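Local coordinates for protein glucuronoarabinoxylan endo-1,4-beta-xylanase (Clostridium papyrosolvens, PDB 4FMV) that probably cleaves internal beta-1,4 linkages in plant cell-wall polysaccharides such as glucuronoarabinoxylan, this chain being the family 30 catalytic part of a longer glycoside hydrolase, at residues 48-53 with 122-127; 84-89 with 175-180; 96-101 with 106-111; 115-120 with 151-156; 141-144 with 149-152. All blocks are in the same frame, centred on the assembly; numbering follows the deposited sequence.

Contact 1 (48-53 with 122-127)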
# COMPACT_ATOMS: atom_id res chain seq x y z
N LEU A 48 -10.07 -0.94 3.98
CA LEU A 48 -11.48 -0.58 4.18
C LEU A 48 -11.62 0.91 4.51
O LEU A 48 -10.70 1.53 5.04
CB LEU A 48 -12.08 -1.37 5.35
CG LEU A 48 -11.79 -2.86 5.47
CD1 LEU A 48 -12.34 -3.37 6.79
CD2 LEU A 48 -12.40 -3.60 4.28
N ARG A 49 -12.73 1.50 4.09
CA ARG A 49 -13.08 2.82 4.59
C ARG A 49 -14.11 2.65 5.71
O ARG A 49 -15.10 1.93 5.54
CB ARG A 49 -13.67 3.69 3.49
CG ARG A 49 -14.34 4.97 4.02
CD ARG A 49 -14.92 5.82 2.91
NE ARG A 49 -15.99 6.67 3.43
CZ ARG A 49 -17.23 6.23 3.65
NH1 ARG A 49 -17.55 4.96 3.38
NH2 ARG A 49 -18.16 7.05 4.13
N ILE A 50 -13.87 3.31 6.84
CA ILE A 50 -14.79 3.26 7.98
C ILE A 50 -15.97 4.20 7.74
O ILE A 50 -15.81 5.43 7.69
CB ILE A 50 -14.06 3.71 9.27
CG1 ILE A 50 -12.82 2.84 9.54
CG2 ILE A 50 -14.99 3.68 10.49
CD1 ILE A 50 -12.00 3.27 10.77
N GLU A 51 -17.18 3.64 7.71
CA GLU A 51 -18.32 4.42 7.22
C GLU A 51 -18.99 5.21 8.36
O GLU A 51 -19.67 4.64 9.20
CB GLU A 51 -19.33 3.45 6.58
CG GLU A 51 -20.67 4.07 6.23
CD GLU A 51 -20.54 5.15 5.16
OE1 GLU A 51 -20.36 4.80 3.97
OE2 GLU A 51 -20.61 6.34 5.51
N GLU A 52 -18.84 6.54 8.33
CA GLU A 52 -19.33 7.42 9.40
C GLU A 52 -20.83 7.66 9.27
O GLU A 52 -21.45 8.22 10.17
CB GLU A 52 -18.56 8.76 9.47
CG GLU A 52 -18.87 9.76 8.31
CD GLU A 52 -17.93 9.60 7.12
OE1 GLU A 52 -17.37 8.50 6.93
OE2 GLU A 52 -17.76 10.57 6.36
N GLY A 53 -21.40 7.18 8.16
CA GLY A 53 -22.83 7.25 7.93
C GLY A 53 -23.61 6.51 9.00
O GLY A 53 -24.82 6.69 9.14
N ASN A 122 -12.29 1.87 18.34
CA ASN A 122 -12.30 0.57 18.99
C ASN A 122 -13.55 -0.24 18.65
O ASN A 122 -13.51 -1.46 18.61
CB ASN A 122 -12.17 0.72 20.51
CG ASN A 122 -10.74 0.70 20.98
OD1 ASN A 122 -9.87 0.16 20.30
ND2 ASN A 122 -10.48 1.28 22.15
N ALA A 123 -14.66 0.43 18.41
CA ALA A 123 -15.89 -0.31 18.12
C ALA A 123 -15.83 -0.95 16.73
O ALA A 123 -16.40 -2.03 16.50
CB ALA A 123 -17.13 0.60 18.28
N TYR A 124 -15.15 -0.29 15.81
CA TYR A 124 -14.92 -0.84 14.47
C TYR A 124 -14.03 -2.06 14.54
O TYR A 124 -14.33 -3.10 13.97
CB TYR A 124 -14.30 0.21 13.55
CG TYR A 124 -14.47 -0.11 12.08
CD1 TYR A 124 -15.66 0.18 11.42
CD2 TYR A 124 -13.45 -0.69 11.34
CE1 TYR A 124 -15.83 -0.09 10.07
CE2 TYR A 124 -13.61 -0.99 9.98
CZ TYR A 124 -14.81 -0.68 9.35
OH TYR A 124 -15.00 -0.96 8.00
N VAL A 125 -12.92 -1.94 15.25
CA VAL A 125 -12.07 -3.09 15.50
C VAL A 125 -12.84 -4.27 16.12
O VAL A 125 -12.67 -5.41 15.71
CB VAL A 125 -10.92 -2.68 16.43
CG1 VAL A 125 -10.00 -3.89 16.73
CG2 VAL A 125 -10.13 -1.52 15.80
N LYS A 126 -13.69 -3.99 17.12
CA LYS A 126 -14.38 -5.08 17.81
C LYS A 126 -15.45 -5.71 16.92
O LYS A 126 -15.59 -6.93 16.88
CB LYS A 126 -14.95 -4.63 19.16
CG LYS A 126 -15.71 -5.74 19.92
CD LYS A 126 -16.36 -5.15 21.18
CE LYS A 126 -16.98 -6.22 22.10
NZ LYS A 126 -18.14 -6.92 21.49
N TYR A 127 -16.19 -4.90 16.18
CA TYR A 127 -17.15 -5.44 15.20
C TYR A 127 -16.46 -6.40 14.23
O TYR A 127 -16.95 -7.50 13.95
CB TYR A 127 -17.80 -4.29 14.42
CG TYR A 127 -18.63 -4.73 13.25
CD1 TYR A 127 -19.78 -5.50 13.43
CD2 TYR A 127 -18.29 -4.36 11.94
CE1 TYR A 127 -20.56 -5.90 12.35
CE2 TYR A 127 -19.08 -4.76 10.85
CZ TYR A 127 -20.21 -5.53 11.07
OH TYR A 127 -20.99 -5.94 10.01
O HOH W 1 -17.14 0.61 7.15
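Ile50 lies across one face of the Tyr124 ring, joining the chain as it leaves barrel strand 45-49 to a helix on the outer wall of the (beta/alpha)8 barrel. The contact is a CH-pi one: Ile50 CG1 sits 3.9 Å from the centroid of the Tyr124 ring and only 9° off its normal. The second branch lies over the same face, toward the CD1 side, with Ile50 CG2 3.7 Å from Tyr124 CD1. Leu48, two residues earlier on strand 45-49, approaches differently. Its CD1 comes in near the plane of the ring, at the phenol end, 3.8 Å from Tyr124 OH. Tyr124 gets there by holding CG anti to the backbone N (chi1 -160°), which sends the ring from helix 114-130 toward the strand. Trp66 meets the same ring edge-to-face, and Ala85 of the next strand touches it too. Between Leu48 and Ile50, Arg49 points away from the helix. Its NH1 and NH2 grip the Glu51 carboxylate end-on, and NH2 also forms a salt bridge to Glu52. The buried hydroxyl is served by a water that accepts from Glu51 N, donates to Arg49 O, and lies 2.8 Å from Tyr124 OH.

Contact 2 (84-89 with 175-180)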
# COMPACT_ATOMS: atom_id res chain seq x y z
N PHE A 84 -6.77 -3.49 6.71
CA PHE A 84 -6.74 -2.31 7.57
C PHE A 84 -7.85 -1.35 7.18
O PHE A 84 -8.49 -1.54 6.15
CB PHE A 84 -5.37 -1.63 7.60
CG PHE A 84 -5.02 -0.84 6.35
CD1 PHE A 84 -4.60 -1.50 5.19
CD2 PHE A 84 -5.04 0.54 6.35
CE1 PHE A 84 -4.24 -0.78 4.06
CE2 PHE A 84 -4.66 1.28 5.23
CZ PHE A 84 -4.27 0.61 4.07
N ALA A 85 -8.10 -0.35 8.03
CA ALA A 85 -9.22 0.57 7.84
C ALA A 85 -8.81 2.02 8.07
O ALA A 85 -8.05 2.29 9.02
CB ALA A 85 -10.37 0.20 8.80
N SER A 86 -9.29 2.94 7.22
CA SER A 86 -9.06 4.38 7.43
C SER A 86 -10.42 5.10 7.46
O SER A 86 -11.31 4.78 6.64
CB SER A 86 -8.29 4.95 6.23
OG SER A 86 -7.06 4.26 5.98
N PRO A 87 -10.61 6.03 8.42
CA PRO A 87 -11.68 7.04 8.47
C PRO A 87 -11.40 8.31 7.65
O PRO A 87 -10.28 8.86 7.76
CB PRO A 87 -11.76 7.35 9.96
CG PRO A 87 -10.25 7.20 10.45
CD PRO A 87 -9.54 6.34 9.38
N TRP A 88 -12.37 8.81 6.88
CA TRP A 88 -12.37 10.19 6.38
C TRP A 88 -12.96 11.21 7.33
O TRP A 88 -12.58 12.37 7.31
CB TRP A 88 -13.08 10.31 5.03
CG TRP A 88 -12.32 9.89 3.82
CD1 TRP A 88 -12.07 10.64 2.69
CD2 TRP A 88 -11.76 8.58 3.56
NE1 TRP A 88 -11.38 9.88 1.76
CE2 TRP A 88 -11.18 8.63 2.27
CE3 TRP A 88 -11.69 7.40 4.29
CZ2 TRP A 88 -10.53 7.52 1.71
CZ3 TRP A 88 -11.06 6.31 3.74
CH2 TRP A 88 -10.49 6.38 2.45
N ASN A 89 -13.97 10.80 8.10
CA ASN A 89 -14.58 11.67 9.10
C ASN A 89 -15.00 10.85 10.31
O ASN A 89 -15.29 9.66 10.18
CB ASN A 89 -15.85 12.36 8.56
CG ASN A 89 -15.59 13.24 7.34
OD1 ASN A 89 -15.09 14.36 7.44
ND2 ASN A 89 -15.98 12.74 6.18
N ALA A 175 -0.80 6.06 11.25
CA ALA A 175 -0.95 7.49 11.05
C ALA A 175 0.22 8.02 10.24
O ALA A 175 1.25 7.35 10.16
CB ALA A 175 -0.93 8.16 12.41
N PRO A 176 0.16 9.30 9.84
CA PRO A 176 -0.93 10.26 9.57
C PRO A 176 -1.70 10.12 8.25
O PRO A 176 -2.67 10.84 8.09
CB PRO A 176 -0.24 11.62 9.73
CG PRO A 176 1.10 11.37 9.20
CD PRO A 176 1.47 9.95 9.65
N GLU A 177 -1.18 9.35 7.28
CA GLU A 177 -1.74 9.31 5.92
C GLU A 177 -1.83 10.70 5.27
O GLU A 177 -2.88 11.08 4.75
CB GLU A 177 -3.10 8.62 5.89
CG GLU A 177 -3.08 7.11 6.26
CD GLU A 177 -4.27 6.39 5.67
OE1 GLU A 177 -4.19 6.09 4.46
OE2 GLU A 177 -5.28 6.15 6.39
N SER A 178 -0.73 11.44 5.31
CA SER A 178 -0.63 12.71 4.59
C SER A 178 -0.84 12.48 3.10
O SER A 178 -0.36 11.48 2.54
CB SER A 178 0.73 13.34 4.84
OG SER A 178 0.94 14.41 3.94
N PHE A 179 -1.54 13.41 2.44
CA PHE A 179 -1.90 13.22 1.04
C PHE A 179 -0.68 13.10 0.14
O PHE A 179 -0.74 12.44 -0.89
CB PHE A 179 -2.82 14.35 0.56
CG PHE A 179 -2.12 15.66 0.29
CD1 PHE A 179 -1.70 16.47 1.34
CD2 PHE A 179 -1.92 16.11 -1.00
CE1 PHE A 179 -1.06 17.70 1.10
CE2 PHE A 179 -1.28 17.33 -1.27
CZ PHE A 179 -0.85 18.14 -0.20
N GLN A 180 0.34 13.91 0.42
CA GLN A 180 1.68 13.83 -0.17
C GLN A 180 2.92 13.28 0.56
O GLN A 180 4.04 13.66 0.20
CB GLN A 180 1.99 14.89 -1.24
CG GLN A 180 2.07 16.28 -0.81
CD GLN A 180 2.48 17.21 -1.96
OE1 GLN A 180 3.46 17.93 -1.86
NE2 GLN A 180 1.71 17.19 -3.05
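Ser86 and Glu177 meet in a single short hydrogen bond, Ser86 OG giving its proton to Glu177 OE2 at 2.6 Å. Both side chains leave strands of the (beta/alpha)8 barrel that are not neighbours, since 137-139 runs between 82-86 and 172-178; the bond passes across the inner side of strand 137-139. The serine turns OG anti to its own carbonyl carbon (chi1 -56°), toward the carboxylate. Glu177 makes the same choice at its first torsion and then runs extended beyond CG, spanning the gap between two backbones whose nearest CA atoms, Ser86 CA and Glu177 CA, are 9.0 Å apart. The hydroxyl reaches OE2 on its syn side, 20° out of the carboxylate plane.

Further partners hold the carboxylate in place: Ser139 OG bonds OE2, while OE1 takes a salt bridge from Arg47 and hydrogen bonds with Thr231 and His205. Arg47 NE also bonds Ser86 OG, so one guanidinium serves both ends of the pair. So many polar partners around a buried acid would fix its rotation and probably favour the ionised carboxylate, with Ser86 orienting it from the side of strand 82-86.

Contact 3 (96-101 with 106-111)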
# COMPACT_ATOMS: atom_id res chain seq x y z
N GLU A 96 -16.81 19.69 14.69
CA GLU A 96 -17.22 21.08 14.81
C GLU A 96 -16.59 21.86 13.68
O GLU A 96 -15.56 21.46 13.15
CB GLU A 96 -16.76 21.67 16.15
CG GLU A 96 -15.25 21.67 16.29
CD GLU A 96 -14.79 22.19 17.64
OE1 GLU A 96 -13.57 22.27 17.84
OE2 GLU A 96 -15.66 22.49 18.49
N ASN A 97 -17.23 22.97 13.33
CA ASN A 97 -16.63 23.93 12.41
C ASN A 97 -15.56 24.71 13.12
O ASN A 97 -15.62 24.88 14.33
CB ASN A 97 -17.67 24.91 11.88
CG ASN A 97 -18.57 24.29 10.85
OD1 ASN A 97 -18.14 23.99 9.73
ND2 ASN A 97 -19.83 24.08 11.22
N PHE A 98 -14.59 25.20 12.36
CA PHE A 98 -13.64 26.16 12.89
C PHE A 98 -13.22 27.02 11.71
O PHE A 98 -13.44 26.67 10.55
CB PHE A 98 -12.43 25.48 13.54
CG PHE A 98 -11.47 24.84 12.57
CD1 PHE A 98 -11.77 23.63 11.96
CD2 PHE A 98 -10.26 25.44 12.27
CE1 PHE A 98 -10.88 23.03 11.06
CE2 PHE A 98 -9.35 24.86 11.37
CZ PHE A 98 -9.67 23.65 10.77
N SER A 99 -12.63 28.16 12.02
CA SER A 99 -12.25 29.11 10.99
C SER A 99 -10.80 28.80 10.58
O SER A 99 -9.88 28.96 11.38
CB SER A 99 -12.39 30.53 11.54
OG SER A 99 -12.38 31.49 10.50
N LYS A 100 -10.61 28.32 9.35
CA LYS A 100 -9.28 27.98 8.87
C LYS A 100 -8.90 29.03 7.85
O LYS A 100 -9.42 29.05 6.73
CB LYS A 100 -9.30 26.58 8.23
CG LYS A 100 -7.96 26.10 7.67
CD LYS A 100 -8.05 24.65 7.23
CE LYS A 100 -6.67 24.05 7.01
NZ LYS A 100 -5.81 24.81 6.06
N SER A 101 -8.00 29.91 8.27
CA SER A 101 -7.60 31.10 7.52
C SER A 101 -8.77 31.79 6.81
O SER A 101 -8.67 32.08 5.62
CB SER A 101 -6.50 30.75 6.53
OG SER A 101 -5.47 30.07 7.24
N ALA A 106 -14.61 24.89 7.55
CA ALA A 106 -13.66 23.80 7.80
C ALA A 106 -14.18 22.98 8.97
O ALA A 106 -14.84 23.51 9.85
CB ALA A 106 -12.27 24.36 8.11
N GLN A 107 -13.92 21.67 8.94
CA GLN A 107 -14.41 20.77 9.97
C GLN A 107 -13.22 20.14 10.68
O GLN A 107 -12.22 19.84 10.05
CB GLN A 107 -15.25 19.64 9.34
CG GLN A 107 -16.53 20.09 8.63
CD GLN A 107 -17.69 20.39 9.58
OE1 GLN A 107 -17.68 20.01 10.76
NE2 GLN A 107 -18.71 21.09 9.08
N ARG A 108 -13.35 19.94 11.99
CA ARG A 108 -12.35 19.18 12.73
C ARG A 108 -13.08 18.34 13.78
O ARG A 108 -14.25 18.59 14.07
CB ARG A 108 -11.35 20.12 13.42
CG ARG A 108 -11.96 21.01 14.49
CD ARG A 108 -10.93 21.97 15.07
NE ARG A 108 -11.47 22.82 16.13
CZ ARG A 108 -10.96 24.01 16.46
NH1 ARG A 108 -9.90 24.49 15.84
NH2 ARG A 108 -11.53 24.73 17.43
N LEU A 109 -12.38 17.35 14.33
CA LEU A 109 -12.85 16.60 15.50
C LEU A 109 -12.82 17.50 16.72
O LEU A 109 -11.76 18.08 17.03
CB LEU A 109 -11.92 15.41 15.77
CG LEU A 109 -12.24 14.48 16.92
CD1 LEU A 109 -13.65 13.85 16.71
CD2 LEU A 109 -11.17 13.39 17.01
N ARG A 110 -13.95 17.61 17.42
CA ARG A 110 -13.99 18.34 18.68
C ARG A 110 -12.92 17.80 19.64
O ARG A 110 -12.74 16.59 19.77
CB ARG A 110 -15.37 18.21 19.31
CG ARG A 110 -16.42 19.09 18.65
CD ARG A 110 -17.80 18.73 19.12
NE ARG A 110 -17.87 18.71 20.57
CZ ARG A 110 -19.00 18.75 21.27
NH1 ARG A 110 -20.17 18.80 20.63
NH2 ARG A 110 -18.97 18.73 22.59
N TYR A 111 -12.19 18.69 20.30
CA TYR A 111 -11.19 18.25 21.29
C TYR A 111 -11.83 17.43 22.42
O TYR A 111 -11.25 16.46 22.93
CB TYR A 111 -10.38 19.43 21.87
CG TYR A 111 -9.43 20.11 20.89
CD1 TYR A 111 -9.47 19.85 19.52
CD2 TYR A 111 -8.47 21.03 21.35
CE1 TYR A 111 -8.57 20.50 18.62
CE2 TYR A 111 -7.58 21.69 20.47
CZ TYR A 111 -7.63 21.41 19.11
OH TYR A 111 -6.76 22.05 18.25
O HOH W 2 -12.58 21.70 20.12
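Glu96 and Arg108 reach off the same face of a two-stranded pairing and lock together, carboxylate to guanidinium, with their planes turned 49° apart. In the salt bridge Arg108 NE lies 2.8 Å from Glu96 OE1, and the oxygen sits in the guanidinium plane at its edge; NH2 adds a weak bond to the same oxygen. Each of the two residues has CG lodged between the backbone N and the carbonyl carbon (chi1 near +60°) and an extended chain beyond it, which lets them rise from the sheet and meet.

Phe98 comes next to the arginine. Its ring lies nearly parallel to the guanidinium, the planes 11° apart, but is displaced, so that Phe98 CB rather than the ring centre stands over the flat group. NH1 of Arg108 is 3.6 Å from Phe98 CG. Ala106 CB packs over a face of the same ring, 3.5 Å from Phe98 CE1. On the far flank of Glu96, the aliphatic part of Arg110 crosses its chain at about a right angle, Arg110 CG lying 3.5 Å from Glu96 OE2, while its guanidinium pairs with Asp112.

Below the side chains, Glu96 and Arg108 exchange backbone bonds both ways, Glu96 N to Arg108 O and Arg108 N to Glu96 O each 2.9 Å. This is an antiparallel beta hairpin, projecting at the surface from the loop that follows barrel strand 82-86.

Contact 4 (115-120 with 151-156)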
# COMPACT_ATOMS: atom_id res chain seq x y z
N THR A 115 -11.70 11.25 23.12
CA THR A 115 -11.93 10.00 23.86
C THR A 115 -13.02 9.17 23.17
O THR A 115 -12.84 7.99 22.89
CB THR A 115 -12.31 10.28 25.32
OG1 THR A 115 -11.18 10.88 25.98
CG2 THR A 115 -12.70 9.01 26.05
N GLU A 116 -14.15 9.82 22.86
CA GLU A 116 -15.23 9.15 22.15
C GLU A 116 -14.74 8.60 20.81
O GLU A 116 -15.11 7.50 20.38
CB GLU A 116 -16.44 10.08 21.97
CG GLU A 116 -17.74 9.31 21.67
CD GLU A 116 -18.95 10.21 21.46
OE1 GLU A 116 -19.58 10.12 20.38
OE2 GLU A 116 -19.28 10.99 22.37
N TYR A 117 -13.89 9.37 20.14
CA TYR A 117 -13.39 8.95 18.82
C TYR A 117 -12.54 7.68 18.91
O TYR A 117 -12.65 6.80 18.06
CB TYR A 117 -12.62 10.08 18.13
CG TYR A 117 -12.19 9.76 16.71
CD1 TYR A 117 -13.12 9.38 15.74
CD2 TYR A 117 -10.86 9.85 16.33
CE1 TYR A 117 -12.73 9.11 14.45
CE2 TYR A 117 -10.46 9.56 15.03
CZ TYR A 117 -11.40 9.19 14.10
OH TYR A 117 -11.01 8.91 12.81
N ALA A 118 -11.72 7.58 19.96
CA ALA A 118 -10.96 6.36 20.20
C ALA A 118 -11.89 5.18 20.48
O ALA A 118 -11.61 4.07 20.07
CB ALA A 118 -9.97 6.55 21.35
N GLN A 119 -12.99 5.42 21.20
CA GLN A 119 -13.99 4.37 21.44
C GLN A 119 -14.69 3.94 20.16
O GLN A 119 -14.99 2.77 19.95
CB GLN A 119 -15.05 4.84 22.44
CG GLN A 119 -14.49 5.06 23.81
CD GLN A 119 -15.48 5.70 24.75
OE1 GLN A 119 -16.44 6.34 24.33
NE2 GLN A 119 -15.24 5.52 26.05
N TYR A 120 -14.96 4.92 19.31
CA TYR A 120 -15.51 4.67 17.99
C TYR A 120 -14.58 3.78 17.17
O TYR A 120 -14.99 2.75 16.63
CB TYR A 120 -15.71 6.01 17.30
CG TYR A 120 -16.11 5.99 15.84
CD1 TYR A 120 -17.40 5.64 15.45
CD2 TYR A 120 -15.21 6.38 14.85
CE1 TYR A 120 -17.77 5.67 14.11
CE2 TYR A 120 -15.57 6.40 13.51
CZ TYR A 120 -16.85 6.05 13.15
OH TYR A 120 -17.23 6.09 11.82
N THR A 151 -12.51 15.88 7.39
CA THR A 151 -12.02 16.39 8.68
C THR A 151 -10.51 16.74 8.75
O THR A 151 -9.66 15.88 8.52
CB THR A 151 -12.42 15.36 9.77
OG1 THR A 151 -13.85 15.20 9.75
CG2 THR A 151 -11.98 15.79 11.16
N TRP A 152 -10.19 18.00 9.05
CA TRP A 152 -8.79 18.49 9.21
C TRP A 152 -8.18 18.14 10.58
O TRP A 152 -8.86 18.22 11.61
CB TRP A 152 -8.74 20.02 9.14
CG TRP A 152 -9.00 20.66 7.81
CD1 TRP A 152 -10.17 21.24 7.38
CD2 TRP A 152 -8.06 20.84 6.75
NE1 TRP A 152 -10.02 21.75 6.12
CE2 TRP A 152 -8.73 21.52 5.70
CE3 TRP A 152 -6.70 20.50 6.58
CZ2 TRP A 152 -8.10 21.85 4.50
CZ3 TRP A 152 -6.08 20.82 5.37
CH2 TRP A 152 -6.78 21.50 4.35
N TRP A 153 -6.88 17.81 10.59
CA TRP A 153 -6.10 17.76 11.82
C TRP A 153 -4.77 18.44 11.54
O TRP A 153 -4.10 18.09 10.59
CB TRP A 153 -5.74 16.32 12.22
CG TRP A 153 -6.87 15.35 12.38
CD1 TRP A 153 -7.81 15.03 11.47
CD2 TRP A 153 -7.12 14.55 13.54
NE1 TRP A 153 -8.66 14.07 11.98
CE2 TRP A 153 -8.26 13.76 13.25
CE3 TRP A 153 -6.50 14.42 14.79
CZ2 TRP A 153 -8.79 12.85 14.17
CZ3 TRP A 153 -7.04 13.52 15.71
CH2 TRP A 153 -8.17 12.75 15.39
N THR A 154 -4.39 19.40 12.37
CA THR A 154 -3.05 19.96 12.29
C THR A 154 -2.07 18.89 12.74
O THR A 154 -2.46 17.89 13.37
CB THR A 154 -2.91 21.16 13.23
OG1 THR A 154 -3.08 20.72 14.59
CG2 THR A 154 -3.97 22.23 12.89
N PRO A 155 -0.79 19.06 12.40
CA PRO A 155 0.21 18.14 12.95
C PRO A 155 0.12 18.07 14.47
O PRO A 155 0.33 16.99 15.03
CB PRO A 155 1.53 18.78 12.52
CG PRO A 155 1.18 19.42 11.19
CD PRO A 155 -0.21 19.97 11.40
N GLN A 156 -0.19 19.18 15.12
CA GLN A 156 -0.25 19.18 16.59
C GLN A 156 -1.47 18.41 17.08
O GLN A 156 -1.40 17.68 18.05
CB GLN A 156 -0.24 20.62 17.16
CG GLN A 156 -0.32 20.68 18.69
CD GLN A 156 0.93 20.15 19.36
OE1 GLN A 156 2.05 20.49 18.96
NE2 GLN A 156 0.75 19.32 20.38
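The Trp153 indole offers an edge to Tyr117: CE2 of the phenol ring lies near the indole plane, 3.8 Å from Trp153 CZ2 and 3.9 Å from Trp153 CH2. Thr151 O lies at the edge of the same indole. Against the phenol ring the approach is oblique, with the two six-membered rings inclined at 47° and their centroids 6.0 Å apart. With chi1 at -175° the Tyr117 ring extends opposite its own backbone N, out from helix 114-130 to the indole. Leu109 of the hairpin strand touches both aromatics, and Pro87 packs against Tyr117, so the meeting is buried where this outer helix of the (beta/alpha)8 barrel faces the excursion leading into helix 155-164.

The polar atoms turn elsewhere: Tyr117 OH bonds Val140 O and Trp153 NE1 bonds Gln141 OE1. Between the rings themselves the contact is thus apolar, carbon against carbon, while the hydrogen bonds to Val140 and Gln141 probably help fix how each ring is turned.

Contact 5 (141-144 with 149-152)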
# COMPACT_ATOMS: atom_id res chain seq x y z
N GLN A 141 -6.68 9.14 10.75
CA GLN A 141 -7.37 9.96 9.76
C GLN A 141 -6.80 9.79 8.35
O GLN A 141 -5.57 9.82 8.17
CB GLN A 141 -7.24 11.46 10.19
CG GLN A 141 -7.79 12.48 9.14
CD GLN A 141 -9.31 12.47 9.01
OE1 GLN A 141 -10.02 12.52 10.01
NE2 GLN A 141 -9.81 12.40 7.75
N ASN A 142 -7.66 9.73 7.35
CA ASN A 142 -7.23 9.88 5.96
C ASN A 142 -6.92 11.34 5.61
O ASN A 142 -7.77 12.22 5.79
CB ASN A 142 -8.34 9.41 5.02
CG ASN A 142 -7.93 9.52 3.57
OD1 ASN A 142 -7.06 8.77 3.12
ND2 ASN A 142 -8.51 10.48 2.83
N GLU A 143 -5.73 11.60 5.08
CA GLU A 143 -5.34 12.93 4.59
C GLU A 143 -5.82 14.08 5.48
O GLU A 143 -6.56 14.96 5.02
CB GLU A 143 -5.80 13.14 3.14
CG GLU A 143 -5.24 12.05 2.22
CD GLU A 143 -5.46 12.32 0.75
OE1 GLU A 143 -6.03 13.36 0.42
OE2 GLU A 143 -5.06 11.47 -0.07
N PRO A 144 -5.38 14.09 6.75
CA PRO A 144 -5.74 15.15 7.68
C PRO A 144 -5.25 16.49 7.18
O PRO A 144 -5.73 17.52 7.65
CB PRO A 144 -4.95 14.78 8.94
CG PRO A 144 -3.74 14.03 8.39
CD PRO A 144 -4.38 13.17 7.33
N ASP A 149 -12.67 18.82 2.06
CA ASP A 149 -13.92 18.04 1.91
C ASP A 149 -14.21 16.98 2.99
O ASP A 149 -15.08 16.11 2.81
CB ASP A 149 -14.09 17.54 0.48
CG ASP A 149 -14.37 18.68 -0.48
OD1 ASP A 149 -15.28 19.49 -0.21
OD2 ASP A 149 -13.64 18.78 -1.48
N TRP A 150 -13.38 16.97 4.02
CA TRP A 150 -13.46 16.00 5.13
C TRP A 150 -12.96 16.67 6.41
O TRP A 150 -13.25 17.84 6.60
CB TRP A 150 -12.91 14.60 4.83
CG TRP A 150 -11.55 14.49 4.20
CD1 TRP A 150 -10.34 14.54 4.84
CD2 TRP A 150 -11.27 14.23 2.82
NE1 TRP A 150 -9.32 14.37 3.93
CE2 TRP A 150 -9.87 14.17 2.68
CE3 TRP A 150 -12.07 14.07 1.68
CZ2 TRP A 150 -9.24 13.94 1.45
CZ3 TRP A 150 -11.47 13.85 0.46
CH2 TRP A 150 -10.06 13.78 0.35
N THR A 151 -12.51 15.88 7.39
CA THR A 151 -12.02 16.39 8.68
C THR A 151 -10.51 16.74 8.75
O THR A 151 -9.66 15.88 8.52
CB THR A 151 -12.42 15.36 9.77
OG1 THR A 151 -13.85 15.20 9.75
CG2 THR A 151 -11.98 15.79 11.16
N TRP A 152 -10.19 18.00 9.05
CA TRP A 152 -8.79 18.49 9.21
C TRP A 152 -8.18 18.14 10.58
O TRP A 152 -8.86 18.22 11.61
CB TRP A 152 -8.74 20.02 9.14
CG TRP A 152 -9.00 20.66 7.81
CD1 TRP A 152 -10.17 21.24 7.38
CD2 TRP A 152 -8.06 20.84 6.75
NE1 TRP A 152 -10.02 21.75 6.12
CE2 TRP A 152 -8.73 21.52 5.70
CE3 TRP A 152 -6.70 20.50 6.58
CZ2 TRP A 152 -8.10 21.85 4.50
CZ3 TRP A 152 -6.08 20.82 5.37
CH2 TRP A 152 -6.78 21.50 4.35
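Trp150 and Glu143 share the one hydrogen bond between 141-144 and 149-152. Trp150 NE1 gives its proton to Glu143 O at 3.0 Å and 159°; the oxygen lies in the indole plane, although the donor stands well above the carbonyl plane. Within 141-144, Gln141 NE2 donates to Asn142 O at 2.8 Å, tying the loop to itself beside the indole. A chi1 of 49° tucks Trp150 CG between backbone N and carbonyl carbon, turning the indole onto this loop.

Most of the packing gathers round the same tryptophan. Asn142 ND2 sits 3.6 Å above one face of the Trp150 ring, offset toward its rim, and Glu143 OE1 touches Trp150 CZ2 at 3.4 Å. The Gln141 amide is almost parallel to the indole, its NE2 3.7 Å from Trp150 CD1. Closer to the backbone, Gln141 CD rests 3.5 Å from Thr151 O, and Pro144 O lies 3.3 Å from Trp152 CE3.

The polar ends have partners on the barrel strands: Asn142 OD1 bonds Arg47, and Glu143 OE2 bonds His205. An Asn-Glu pair after the fourth barrel strand is consistent with the acid/base position of the (beta/alpha)8 glycosidases of clan GH-A. The loop follows strand 137-139, and its return limb becomes strand 151-152, whose Trp152 bonds the backbone of Gln107 in strand 103-109, while Trp88 from the loop after strand 82-86 meets Trp150 edge-to-face.

Contacts 2 and 5 lie closest, centres about 7 Å apart, at the barrel mouth where the active site of this fold is found. Pro87 O is 2.8 Å from Asn142 N, and Arg47 serves both Glu177 and Asn142. Contact 1, its centre about 13 Å from that of contact 2, backs the same wall from outside: Leu48 N is 2.8 Å from Phe84 O, and Tyr124 CE2 is 3.7 Å from Ala85 CB. It shares helix 114-130 with contact 4. Contact 3 is more peripheral, about 18 Å from contact 2 by centres, but Gln107 O, 2.9 Å from Trp152 N, ties its hairpin to strand 151-152, which contacts 4 and 5 both use.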